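Long-range contacts in uncharacterized lipoprotein yjhA (PDB 3CFU), which is of unknown function but is a predicted membrane-anchored lipoprotein of Bacillus subtilis whose modelled part is a beta-rich DUF4352 domain: residues E6-G11 with I144-K149; D21-G26 with R48-V53; D71-N76 with T121-P126. One frame throughout, in Å; residues are numbered along the deposited sequence.

Contact 1: residues E6-G11 with I144-K149; sequences ETFKAG and IDYLVK
With chi1 of 56°, F8 places CG in the crowded position between its backbone N and carbonyl carbon, while Y146 holds CG anti to its carbonyl carbon; the two side chains reach across from strands 7-10 and 146-149 and meet. The rings come together at a slant, their centroids 5.8 Å apart and their planes at 37°. One corner of the phenylalanine ring does most of the touching, CE2 of F8 lying 3.6 Å from CD2 of Y146 and also close to the tyrosine CB. A10 supplies the second grip, a CH-pi contact in which its CB sits over the centre of one face of the Y146 ring, 3.6 Å from the centroid and only 12° off the normal. The two strands run nearly antiparallel, but their axes come no closer than 9.8 Å. They belong to different sheets, 7-10 to the one with 13-23 and 146-149 to the one with 121-124, so the contact is side-chain packing between two sheets, as in a beta-sandwich. Further along strand 146-149, CZ of F8 lies 4.2 Å from CG2 of V148, a looser apolar touch; V148 also packs on V17, and F8 stacks on H2. At the other end of the contact, OH of Y146 lies 3.7 Å from CA of A10.

Contact 2: residues D21-G26 with R48-V53; sequences DRVQKG and RLIIEV
V23 and R48 run alongside each other from paired strands, and the tight part of this contact is here: CG1 of V23 rests 3.2 Å from NH2 of R48 and also touches its NE and CZ. CG of R48 is anti to the backbone N (chi1 -170°), and a bend at chi3 (62°) swings NE toward CG1 of V23. I50 continues this packing on the same face of the sheet, its CB standing 4.3 Å from CB of D21. Backbone bonds join the strands: I50 N donates to D21 O at 2.9 Å and D21 N to I50 O at 3.2 Å, while R48 N to V23 O, at 3.4 Å, is weak. This is an antiparallel pairing of neighbouring strands, 13-23 with 47-57, in the four-stranded sheet of the domain. The guanidinium is held from beyond the pair, NH1 by S109 OG and NH2 by a salt bridge to E88. An alanine in place of R48 would probably leave E88 without its charged mate and open a gap beside CG1 of V23. On the other face the R22-L49 pair meets more loosely across the strands. R22 is exposed, its chain bent at chi2 and chi3 and its end leading away from the partner strand, whereas L49 is buried against L72 and I112. Past V23 the chain leaves the strand.

Contact 3: residues D71-N76 with T121-P126; sequences DLRDKN and TLVYNP
D71 to R73 and T121 to V123 pair as antiparallel strands, their short axes 4.8 Å apart at an angle of 145°, with D71-V123 and R73-T121 as hydrogen-bonded pairs and L72-L122 as the non-hydrogen-bonded pair between them. V123 N reaches D71 O at 2.7 Å and R73 N reaches T121 O at 3.1 Å; the return bonds to V123 O and R73 O are weak. On one face the extended chain of R73 runs slantwise over V123. CG2 of V123 sits 3.2 Å above one face of the R73 guanidinium, offset toward its rim, with NH1 of R73 its nearest neighbour at 3.4 Å. V123 has CG1 anti to its backbone N (chi1 176°), and this methyl meets NH2 and CZ of R73. D71 shares the face: its OD2 makes a weak salt bridge to NE of R73 at 3.4 Å, and S79 OG supplies the carboxylate's stronger partner. On the opposite face L72 and L122 cross at about a right angle, CD1 of L72 lying 4.0 Å from CD1 of L122. These leucines point toward the other sheet, where L72 meets L49 and I51, and L122 meets V53 and L108. The contact thus joins an apolar face directed into the sandwich-like core to a charged one, where the weak D71 link at NE, and a long, weak ion pair from NH2 to D145, probably limit how far the guanidinium can turn off V123.

Contacts 1 and 3 share the three-stranded sheet: strand 121-124 lies between 70-73 and 146-149, and V148 O accepts from L122 N at 2.8 Å while Y146 N donates to Y124 O at 2.9 Å. Contact 2 belongs to the four-stranded sheet, which contact 1 reaches through strand 7-10, the neighbour of 13-23. Contacts 2 and 3 meet face to face across the core, with I51 CD1 3.9 Å from L72 CD1 and V53 CG1 3.9 Å from L122 CD2. Contacts 1 and 2 do not touch; their centres are about 21 Å apart and their nearest atoms about 7 Å. Contact 1 brings together segments near the two ends of the modelled chain, and contact 3 falls within that span.

Contact 1: residues E6-G11 with I144-K149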
loop_
_atom_site.group_PDB
_atom_site.type_symbol
_atom_site.label_atom_id
_atom_site.label_comp_id
_atom_site.label_asym_id
_atom_site.label_seq_id
_atom_site.Cartn_x
_atom_site.Cartn_y
_atom_site.Cartn_z
ATOM N N GLU A 6 -12.699 3.579 -4.737
ATOM C CA GLU A 6 -13.475 4.064 -3.602
ATOM C C GLU A 6 -12.633 4.582 -2.429
ATOM O O GLU A 6 -11.620 3.978 -2.048
ATOM C CB GLU A 6 -14.405 2.939 -3.126
ATOM C CG GLU A 6 -15.113 3.173 -1.786
ATOM C CD GLU A 6 -15.677 1.873 -1.193
ATOM O OE1 GLU A 6 -15.855 1.797 0.045
ATOM O OE2 GLU A 6 -15.942 0.924 -1.966
ATOM N N THR A 7 -13.060 5.713 -1.875
ATOM C CA THR A 7 -12.410 6.334 -0.726
ATOM C C THR A 7 -13.233 5.947 0.513
ATOM O O THR A 7 -14.467 5.960 0.470
ATOM C CB THR A 7 -12.398 7.888 -0.849
ATOM O OG1 THR A 7 -11.639 8.270 -2.004
ATOM C CG2 THR A 7 -11.771 8.542 0.390
ATOM N N PHE A 8 -12.558 5.582 1.602
ATOM C CA PHE A 8 -13.263 5.219 2.827
ATOM C C PHE A 8 -12.472 5.632 4.070
ATOM O O PHE A 8 -11.272 5.853 3.991
ATOM C CB PHE A 8 -13.562 3.699 2.860
ATOM C CG PHE A 8 -12.343 2.818 2.705
ATOM C CD1 PHE A 8 -11.809 2.551 1.448
ATOM C CD2 PHE A 8 -11.733 2.260 3.818
ATOM C CE1 PHE A 8 -10.679 1.740 1.303
ATOM C CE2 PHE A 8 -10.610 1.452 3.687
ATOM C CZ PHE A 8 -10.081 1.190 2.426
ATOM N N LYS A 9 -13.148 5.753 5.209
ATOM C CA LYS A 9 -12.489 6.127 6.459
ATOM C C LYS A 9 -11.833 4.906 7.107
ATOM O O LYS A 9 -12.480 3.876 7.319
ATOM C CB LYS A 9 -13.497 6.734 7.441
ATOM C CG LYS A 9 -12.869 7.386 8.673
ATOM C CD LYS A 9 -13.949 7.965 9.576
ATOM C CE LYS A 9 -13.468 8.099 11.007
ATOM N NZ LYS A 9 -12.924 6.802 11.486
ATOM N N ALA A 10 -10.548 5.035 7.425
ATOM C CA ALA A 10 -9.785 3.954 8.046
ATOM C C ALA A 10 -8.861 4.583 9.088
ATOM O O ALA A 10 -7.801 5.119 8.762
ATOM C CB ALA A 10 -8.988 3.222 6.979
ATOM N N GLY A 11 -9.279 4.520 10.345
ATOM C CA GLY A 11 -8.496 5.120 11.405
ATOM C C GLY A 11 -8.606 6.631 11.301
ATOM O O GLY A 11 -9.708 7.174 11.145
ATOM N N ILE A 144 -6.806 -2.193 12.801
ATOM C CA ILE A 144 -7.778 -3.014 12.075
ATOM C C ILE A 144 -7.384 -3.090 10.597
ATOM O O ILE A 144 -6.939 -2.094 10.019
ATOM C CB ILE A 144 -9.217 -2.427 12.218
ATOM C CG1 ILE A 144 -9.741 -2.709 13.627
ATOM C CG2 ILE A 144 -10.156 -3.024 11.171
ATOM C CD1 ILE A 144 -11.196 -2.443 13.802
ATOM N N ASP A 145 -7.523 -4.275 9.995
ATOM C CA ASP A 145 -7.181 -4.483 8.580
ATOM C C ASP A 145 -8.344 -4.052 7.671
ATOM O O ASP A 145 -9.505 -4.307 7.983
ATOM C CB ASP A 145 -6.898 -5.965 8.282
ATOM C CG ASP A 145 -5.588 -6.471 8.864
ATOM O OD1 ASP A 145 -4.650 -5.678 9.076
ATOM O OD2 ASP A 145 -5.492 -7.696 9.082
ATOM N N TYR A 146 -8.030 -3.416 6.546
ATOM C CA TYR A 146 -9.042 -2.977 5.582
ATOM C C TYR A 146 -8.671 -3.602 4.260
ATOM O O TYR A 146 -7.582 -3.362 3.745
ATOM C CB TYR A 146 -9.061 -1.451 5.437
ATOM C CG TYR A 146 -9.570 -0.741 6.667
ATOM C CD1 TYR A 146 -8.719 -0.435 7.724
ATOM C CD2 TYR A 146 -10.924 -0.417 6.790
ATOM C CE1 TYR A 146 -9.202 0.180 8.867
ATOM C CE2 TYR A 146 -11.420 0.193 7.927
ATOM C CZ TYR A 146 -10.557 0.490 8.964
ATOM O OH TYR A 146 -11.057 1.107 10.084
ATOM N N LEU A 147 -9.574 -4.401 3.708
ATOM C CA LEU A 147 -9.290 -5.076 2.457
ATOM C C LEU A 147 -9.893 -4.405 1.239
ATOM O O LEU A 147 -11.036 -3.965 1.266
ATOM C CB LEU A 147 -9.783 -6.529 2.516
ATOM C CG LEU A 147 -9.338 -7.414 3.684
ATOM C CD1 LEU A 147 -9.361 -8.877 3.259
ATOM C CD2 LEU A 147 -7.949 -7.036 4.116
ATOM N N VAL A 148 -9.102 -4.324 0.174
ATOM C CA VAL A 148 -9.557 -3.763 -1.089
ATOM C C VAL A 148 -9.300 -4.835 -2.134
ATOM O O VAL A 148 -8.148 -5.155 -2.430
ATOM C CB VAL A 148 -8.785 -2.503 -1.507
ATOM C CG1 VAL A 148 -9.585 -1.759 -2.567
ATOM C CG2 VAL A 148 -8.525 -1.609 -0.306
ATOM N N LYS A 149 -10.374 -5.404 -2.673
ATOM C CA LYS A 149 -10.258 -6.448 -3.687
ATOM C C LYS A 149 -9.855 -5.778 -4.993
ATOM O O LYS A 149 -10.394 -4.732 -5.351
ATOM C CB LYS A 149 -11.590 -7.166 -3.859
ATOM C CG LYS A 149 -11.487 -8.540 -4.494
ATOM C CD LYS A 149 -11.165 -9.610 -3.466
ATOM C CE LYS A 149 -11.356 -10.998 -4.061
ATOM N NZ LYS A 149 -11.024 -12.077 -3.087
#

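Contact 2: residues D21-G26 with R48-V53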
loop_
_atom_site.group_PDB
_atom_site.type_symbol
_atom_site.label_atom_id
_atom_site.label_comp_id
_atom_site.label_asym_id
_atom_site.label_seq_id
_atom_site.Cartn_x
_atom_site.Cartn_y
_atom_site.Cartn_z
ATOM N N ASP A 21 -1.918 -0.560 -12.490
ATOM C CA ASP A 21 -1.333 -0.717 -13.811
ATOM C C ASP A 21 -0.475 -1.995 -13.727
ATOM O O ASP A 21 -0.122 -2.439 -12.633
ATOM C CB ASP A 21 -0.479 0.509 -14.185
ATOM C CG ASP A 21 -1.263 1.825 -14.097
ATOM O OD1 ASP A 21 -2.427 1.854 -14.556
ATOM O OD2 ASP A 21 -0.714 2.830 -13.579
ATOM N N ARG A 22 -0.182 -2.603 -14.873
ATOM C CA ARG A 22 0.640 -3.811 -14.919
ATOM C C ARG A 22 1.727 -3.582 -15.961
ATOM O O ARG A 22 1.462 -3.005 -17.016
ATOM C CB ARG A 22 -0.193 -5.035 -15.342
ATOM C CG ARG A 22 -1.378 -5.387 -14.444
ATOM C CD ARG A 22 -2.523 -5.955 -15.275
ATOM N NE ARG A 22 -3.020 -4.977 -16.244
ATOM C CZ ARG A 22 -3.692 -5.284 -17.354
ATOM N NH1 ARG A 22 -3.950 -6.553 -17.648
ATOM N NH2 ARG A 22 -4.116 -4.319 -18.169
ATOM N N VAL A 23 2.950 -4.007 -15.663
ATOM C CA VAL A 23 4.046 -3.872 -16.619
ATOM C C VAL A 23 4.613 -5.270 -16.843
ATOM O O VAL A 23 4.328 -6.187 -16.066
ATOM C CB VAL A 23 5.195 -2.956 -16.102
ATOM C CG1 VAL A 23 6.060 -3.696 -15.080
ATOM C CG2 VAL A 23 6.054 -2.496 -17.275
ATOM N N GLN A 24 5.386 -5.447 -17.912
ATOM C CA GLN A 24 6.010 -6.741 -18.174
ATOM C C GLN A 24 7.529 -6.547 -18.190
ATOM O O GLN A 24 8.164 -6.564 -17.135
ATOM C CB GLN A 24 5.529 -7.348 -19.499
ATOM C CG GLN A 24 4.052 -7.724 -19.526
ATOM C CD GLN A 24 3.155 -6.518 -19.699
ATOM O OE1 GLN A 24 3.615 -5.445 -20.098
ATOM N NE2 GLN A 24 1.864 -6.685 -19.418
ATOM N N LYS A 25 8.112 -6.348 -19.368
ATOM C CA LYS A 25 9.555 -6.150 -19.459
ATOM C C LYS A 25 10.036 -5.120 -18.436
ATOM O O LYS A 25 9.444 -4.043 -18.287
ATOM C CB LYS A 25 9.941 -5.697 -20.870
ATOM N N GLY A 26 11.108 -5.465 -17.728
ATOM C CA GLY A 26 11.667 -4.562 -16.740
ATOM C C GLY A 26 12.306 -5.265 -15.563
ATOM O O GLY A 26 11.975 -6.413 -15.263
ATOM N N ARG A 48 3.947 -7.590 -13.018
ATOM C CA ARG A 48 4.106 -6.745 -11.856
ATOM C C ARG A 48 2.965 -5.756 -11.674
ATOM O O ARG A 48 2.657 -4.975 -12.576
ATOM C CB ARG A 48 5.432 -5.957 -11.961
ATOM C CG ARG A 48 5.828 -5.216 -10.690
ATOM C CD ARG A 48 7.299 -4.824 -10.716
ATOM N NE ARG A 48 7.609 -3.911 -11.812
ATOM C CZ ARG A 48 7.259 -2.629 -11.838
ATOM N NH1 ARG A 48 6.588 -2.099 -10.823
ATOM N NH2 ARG A 48 7.579 -1.873 -12.879
ATOM N N LEU A 49 2.319 -5.821 -10.517
ATOM C CA LEU A 49 1.250 -4.889 -10.198
ATOM C C LEU A 49 1.866 -3.558 -9.727
ATOM O O LEU A 49 2.903 -3.535 -9.058
ATOM C CB LEU A 49 0.371 -5.446 -9.066
ATOM C CG LEU A 49 -0.591 -6.568 -9.471
ATOM C CD1 LEU A 49 0.111 -7.556 -10.382
ATOM C CD2 LEU A 49 -1.131 -7.267 -8.233
ATOM N N ILE A 50 1.231 -2.456 -10.112
ATOM C CA ILE A 50 1.666 -1.130 -9.695
ATOM C C ILE A 50 0.434 -0.458 -9.125
ATOM O O ILE A 50 -0.290 0.230 -9.841
ATOM C CB ILE A 50 2.180 -0.253 -10.845
ATOM C CG1 ILE A 50 3.403 -0.897 -11.498
ATOM C CG2 ILE A 50 2.527 1.133 -10.312
ATOM C CD1 ILE A 50 3.073 -2.129 -12.306
ATOM N N ILE A 51 0.192 -0.667 -7.835
ATOM C CA ILE A 51 -0.963 -0.082 -7.174
ATOM C C ILE A 51 -0.651 1.316 -6.673
ATOM O O ILE A 51 0.333 1.526 -5.960
ATOM C CB ILE A 51 -1.417 -0.954 -5.979
ATOM C CG1 ILE A 51 -1.779 -2.359 -6.474
ATOM C CG2 ILE A 51 -2.618 -0.323 -5.298
ATOM C CD1 ILE A 51 -1.903 -3.393 -5.382
ATOM N N GLU A 52 -1.476 2.276 -7.081
ATOM C CA GLU A 52 -1.317 3.653 -6.643
ATOM C C GLU A 52 -2.383 3.856 -5.580
ATOM O O GLU A 52 -3.553 3.521 -5.794
ATOM C CB GLU A 52 -1.538 4.643 -7.793
ATOM C CG GLU A 52 -1.335 6.084 -7.372
ATOM C CD GLU A 52 -1.648 7.074 -8.474
ATOM O OE1 GLU A 52 -2.839 7.225 -8.824
ATOM O OE2 GLU A 52 -0.698 7.701 -8.993
ATOM N N VAL A 53 -1.971 4.386 -4.431
ATOM C CA VAL A 53 -2.888 4.627 -3.319
ATOM C C VAL A 53 -2.728 6.054 -2.788
ATOM O O VAL A 53 -1.732 6.727 -3.064
ATOM C CB VAL A 53 -2.642 3.607 -2.149
ATOM C CG1 VAL A 53 -2.781 2.177 -2.653
ATOM C CG2 VAL A 53 -1.261 3.800 -1.551
#

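Contact 3: residues D71-N76 with T121-P126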
loop_
_atom_site.group_PDB
_atom_site.type_symbol
_atom_site.label_atom_id
_atom_site.label_comp_id
_atom_site.label_asym_id
_atom_site.label_seq_id
_atom_site.Cartn_x
_atom_site.Cartn_y
_atom_site.Cartn_z
ATOM N N ASP A 71 0.056 -4.676 2.644
ATOM C CA ASP A 71 0.277 -6.079 2.358
ATOM C C ASP A 71 -0.693 -6.576 1.297
ATOM O O ASP A 71 -1.844 -6.141 1.242
ATOM C CB ASP A 71 0.128 -6.893 3.645
ATOM C CG ASP A 71 0.479 -8.349 3.459
ATOM O OD1 ASP A 71 1.323 -8.645 2.589
ATOM O OD2 ASP A 71 -0.070 -9.200 4.193
ATOM N N LEU A 72 -0.206 -7.471 0.443
ATOM C CA LEU A 72 -1.012 -8.056 -0.624
ATOM C C LEU A 72 -1.190 -9.538 -0.314
ATOM O O LEU A 72 -0.218 -10.250 -0.052
ATOM C CB LEU A 72 -0.309 -7.896 -1.974
ATOM C CG LEU A 72 -1.169 -8.020 -3.235
ATOM C CD1 LEU A 72 -2.055 -6.779 -3.374
ATOM C CD2 LEU A 72 -0.262 -8.168 -4.453
ATOM N N ARG A 73 -2.433 -10.001 -0.337
ATOM C CA ARG A 73 -2.718 -11.396 -0.044
ATOM C C ARG A 73 -3.318 -12.148 -1.246
ATOM O O ARG A 73 -3.911 -11.538 -2.141
ATOM C CB ARG A 73 -3.652 -11.472 1.177
ATOM C CG ARG A 73 -2.993 -10.964 2.461
ATOM C CD ARG A 73 -3.953 -10.863 3.643
ATOM N NE ARG A 73 -3.312 -10.200 4.777
ATOM C CZ ARG A 73 -3.965 -9.616 5.781
ATOM N NH1 ARG A 73 -5.291 -9.617 5.796
ATOM N NH2 ARG A 73 -3.291 -9.011 6.757
ATOM N N ASP A 74 -3.140 -13.470 -1.255
ATOM C CA ASP A 74 -3.650 -14.362 -2.311
ATOM C C ASP A 74 -5.083 -14.774 -2.011
ATOM O O ASP A 74 -5.702 -14.288 -1.065
ATOM C CB ASP A 74 -2.854 -15.677 -2.363
ATOM C CG ASP A 74 -1.450 -15.509 -2.885
ATOM O OD1 ASP A 74 -1.238 -14.592 -3.705
ATOM O OD2 ASP A 74 -0.569 -16.308 -2.494
ATOM N N LYS A 75 -5.594 -15.695 -2.828
ATOM C CA LYS A 75 -6.924 -16.242 -2.606
ATOM C C LYS A 75 -6.701 -17.127 -1.372
ATOM O O LYS A 75 -7.612 -17.329 -0.572
ATOM C CB LYS A 75 -7.380 -17.089 -3.801
ATOM C CG LYS A 75 -8.839 -17.559 -3.744
ATOM C CD LYS A 75 -9.037 -18.754 -2.820
ATOM C CE LYS A 75 -10.373 -19.442 -3.089
ATOM N NZ LYS A 75 -10.528 -20.697 -2.301
ATOM N N ASN A 76 -5.477 -17.643 -1.215
ATOM C CA ASN A 76 -5.153 -18.477 -0.053
ATOM C C ASN A 76 -4.682 -17.586 1.114
ATOM O O ASN A 76 -4.074 -18.063 2.079
ATOM C CB ASN A 76 -4.071 -19.515 -0.388
ATOM C CG ASN A 76 -4.254 -20.136 -1.764
ATOM O OD1 ASN A 76 -5.362 -20.498 -2.159
ATOM N ND2 ASN A 76 -3.157 -20.270 -2.496
ATOM N N THR A 121 -6.040 -9.116 -2.943
ATOM C CA THR A 121 -6.626 -8.120 -2.075
ATOM C C THR A 121 -5.525 -7.290 -1.432
ATOM O O THR A 121 -4.555 -7.831 -0.903
ATOM C CB THR A 121 -7.441 -8.792 -0.959
ATOM O OG1 THR A 121 -8.310 -9.773 -1.537
ATOM C CG2 THR A 121 -8.275 -7.760 -0.203
ATOM N N LEU A 122 -5.658 -5.972 -1.500
ATOM C CA LEU A 122 -4.671 -5.119 -0.866
ATOM C C LEU A 122 -5.200 -4.939 0.548
ATOM O O LEU A 122 -6.415 -4.819 0.758
ATOM C CB LEU A 122 -4.551 -3.762 -1.564
ATOM C CG LEU A 122 -3.474 -2.884 -0.906
ATOM C CD1 LEU A 122 -2.102 -3.477 -1.180
ATOM C CD2 LEU A 122 -3.555 -1.460 -1.416
ATOM N N VAL A 123 -4.287 -4.962 1.514
ATOM C CA VAL A 123 -4.640 -4.811 2.916
ATOM C C VAL A 123 -4.020 -3.523 3.426
ATOM O O VAL A 123 -2.864 -3.205 3.118
ATOM C CB VAL A 123 -4.094 -5.973 3.772
ATOM C CG1 VAL A 123 -4.398 -5.710 5.242
ATOM C CG2 VAL A 123 -4.700 -7.320 3.307
ATOM N N TYR A 124 -4.788 -2.782 4.212
ATOM C CA TYR A 124 -4.303 -1.535 4.757
ATOM C C TYR A 124 -4.650 -1.472 6.232
ATOM O O TYR A 124 -5.821 -1.582 6.590
ATOM C CB TYR A 124 -4.947 -0.351 4.018
ATOM C CG TYR A 124 -4.684 0.993 4.655
ATOM C CD1 TYR A 124 -3.385 1.449 4.840
ATOM C CD2 TYR A 124 -5.733 1.802 5.087
ATOM C CE1 TYR A 124 -3.127 2.676 5.444
ATOM C CE2 TYR A 124 -5.487 3.040 5.686
ATOM C CZ TYR A 124 -4.175 3.467 5.861
ATOM O OH TYR A 124 -3.891 4.676 6.446
ATOM N N ASN A 125 -3.635 -1.328 7.083
ATOM C CA ASN A 125 -3.856 -1.203 8.519
ATOM C C ASN A 125 -3.308 0.177 8.902
ATOM O O ASN A 125 -2.089 0.395 8.928
ATOM C CB ASN A 125 -3.130 -2.306 9.306
ATOM C CG ASN A 125 -3.533 -2.330 10.780
ATOM O OD1 ASN A 125 -3.456 -1.311 11.482
ATOM N ND2 ASN A 125 -3.973 -3.492 11.254
ATOM N N PRO A 126 -4.206 1.129 9.196
ATOM C CA PRO A 126 -3.809 2.500 9.570
ATOM C C PRO A 126 -2.941 2.614 10.820
ATOM O O PRO A 126 -2.103 3.504 10.919
ATOM C CB PRO A 126 -5.143 3.252 9.665
ATOM C CG PRO A 126 -6.143 2.177 9.987
ATOM C CD PRO A 126 -5.668 0.963 9.199
#